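PDB 5G4I: phospholyase from Arthrobacter aurescens, which catalyses the pyridoxal-phosphate-dependent breakdown of phosphoethanolamine to acetaldehyde, ammonia and phosphate, and is related to class III transaminases. Local coordinates for residues Leu428-Leu431 with Glu432-Leu435. Sequence-based numbering, arbitrary orientation.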
ATOM      1  N   LEU A 428      22.794  14.701  23.345  1.00 11.21           N
ATOM      2  CA  LEU A 428      23.546  13.935  24.366  1.00 12.79           C
ATOM      3  C   LEU A 428      23.724  14.729  25.695  1.00 13.28           C
ATOM      4  O   LEU A 428      23.610  14.193  26.805  1.00 13.34           O
ATOM      5  CB  LEU A 428      24.924  13.463  23.802  1.00 12.60           C
ATOM      6  CG  LEU A 428      24.803  12.363  22.671  1.00 13.97           C
ATOM      7  CD1 LEU A 428      26.148  12.350  21.946  1.00 16.19           C
ATOM      8  CD2 LEU A 428      24.442  11.044  23.239  1.00 16.81           C
ATOM      9  N   GLY A 429      23.902  16.037  25.542  1.00 11.74           N
ATOM     10  CA  GLY A 429      24.020  16.911  26.773  1.00 14.49           C
ATOM     11  C   GLY A 429      22.672  16.973  27.534  1.00 14.23           C
ATOM     12  O   GLY A 429      22.610  16.819  28.764  1.00 13.39           O
ATOM     13  N   GLN A 430      21.564  17.106  26.790  1.00 13.36           N
ATOM     14  CA  GLN A 430      20.234  17.051  27.465  1.00 13.34           C
ATOM     15  C   GLN A 430      19.965  15.684  28.060  1.00 13.16           C
ATOM     16  O   GLN A 430      19.410  15.610  29.193  1.00 14.57           O
ATOM     17  CB  GLN A 430      19.138  17.488  26.465  1.00 13.05           C
ATOM     18  CG  GLN A 430      19.216  18.893  26.036  1.00 13.17           C
ATOM     19  CD  GLN A 430      19.265  19.938  27.162  1.00 17.07           C
ATOM     20  OE1 GLN A 430      18.329  20.026  27.960  1.00 18.05           O
ATOM     21  NE2 GLN A 430      20.369  20.693  27.271  1.00 17.57           N
ATOM     22  N   LEU A 431      20.397  14.594  27.432  1.00 12.37           N
ATOM     23  CA  LEU A 431      20.207  13.279  27.938  1.00 14.54           C
ATOM     24  C   LEU A 431      20.936  13.076  29.250  1.00 15.29           C
ATOM     25  O   LEU A 431      20.366  12.530  30.244  1.00 15.08           O
ATOM     26  CB  LEU A 431      20.622  12.210  26.917  1.00 14.96           C
ATOM     27  CG  LEU A 431      20.566  10.736  27.373  1.00 17.60           C
ATOM     28  CD1 LEU A 431      19.123  10.364  27.742  1.00 17.25           C
ATOM     29  CD2 LEU A 431      21.119   9.805  26.305  1.00 18.09           C
ATOM     30  N   GLU A 432      22.213  13.519  29.295  1.00 14.91           N
ATOM     31  CA  GLU A 432      22.969  13.481  30.583  1.00 15.75           C
ATOM     32  C   GLU A 432      22.327  14.276  31.708  1.00 14.33           C
ATOM     33  O   GLU A 432      22.252  13.733  32.822  1.00 17.25           O
ATOM     34  CB  GLU A 432      24.394  13.986  30.399  1.00 17.35           C
ATOM     35  CG  GLU A 432      25.190  13.013  29.571  1.00 17.99           C
ATOM     36  CD  GLU A 432      26.774  13.089  29.964  1.00 22.03           C
ATOM     37  OE1 GLU A 432      27.122  12.536  31.032  1.00 26.44           O
ATOM     38  OE2 GLU A 432      27.453  13.630  29.190  1.00 26.66           O
ATOM     39  N   LEU A 433      21.848  15.459  31.424  1.00 14.62           N
ATOM     40  CA  LEU A 433      21.157  16.255  32.422  1.00 16.62           C
ATOM     41  C   LEU A 433      19.840  15.613  32.870  1.00 19.25           C
ATOM     42  O   LEU A 433      19.473  15.589  34.080  1.00 19.61           O
ATOM     43  CB  LEU A 433      20.974  17.669  31.936  1.00 15.39           C
ATOM     44  CG  LEU A 433      22.287  18.482  31.703  1.00 15.87           C
ATOM     45  CD1 LEU A 433      21.980  19.710  30.945  1.00 16.99           C
ATOM     46  CD2 LEU A 433      23.082  18.751  32.993  1.00 18.22           C
ATOM     47  N   SER A 434      19.109  15.035  31.931  1.00 16.83           N
ATOM     48  CA  SER A 434      17.904  14.280  32.268  1.00 16.73           C
ATOM     49  C   SER A 434      18.176  13.063  33.183  1.00 15.97           C
ATOM     50  O   SER A 434      17.451  12.826  34.203  1.00 17.32           O
ATOM     51  CB  SER A 434      17.164  13.951  30.916  1.00 16.27           C
ATOM     52  OG  SER A 434      15.821  13.468  31.251  1.00 20.96           O
ATOM     53  N   LEU A 435      19.143  12.226  32.874  1.00 15.18           N
ATOM     54  CA  LEU A 435      19.591  11.087  33.665  1.00 16.51           C
ATOM     55  C   LEU A 435      19.949  11.559  35.101  1.00 17.62           C
ATOM     56  O   LEU A 435      19.586  10.898  36.121  1.00 19.40           O
ATOM     57  CB  LEU A 435      20.734  10.332  33.029  1.00 18.13           C
ATOM     58  CG  LEU A 435      20.334   9.447  31.845  1.00 18.85           C
ATOM     59  CD1 LEU A 435      21.595   9.067  31.090  1.00 18.61           C
ATOM     60  CD2 LEU A 435      19.596   8.188  32.233  1.00 19.47           C
TER
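The carbonyl O of Gln-430 accepts a hydrogen bond from Ser-434 N at 2.8 Å, the shortest of four consecutive i to i+4 bonds in the alpha-helix 421-436, the last helix of this class III aminotransferase-like chain. Leu-435 N reaches Leu-431 O at 2.9 Å in a nearly straight bond, its N-H...O angle 172°. Bonds from Glu-432 N to Leu-428 O and from Leu-433 N to Gly-429 O continue the same pattern. The contact is helix packing near the C-terminal end of the chain, away from the pyridoxal-phosphate pocket.

On the buried flank, Leu-431 turns its CG anti to its own N (chi1 176°), which brings that atom to 4.2 Å from Leu-435 CD1, one turn on. The pair joins the packing against neighbouring elements: Leu-431 touches Leu-411 and Met-413 of strand 410-413, while Leu-435 meets Leu-390 and Ile-352 of helices 384-396 and 334-355. Ser-434, also buried, sets CB 3.3 Å from Gln-430 O and directs OG to a hydrogen bond with Asp-393, tying the helix to 384-396.

Towards solvent, Leu-433 runs back over the preceding turn, with CG 3.4 Å from Gly-429 O. The Gln-430 chain bends at chi2 (-53°), its OE1 hydrogen-bonded to Arg-397 NH1, and its NE2 comes to 4.1 Å from Leu-433 CD1.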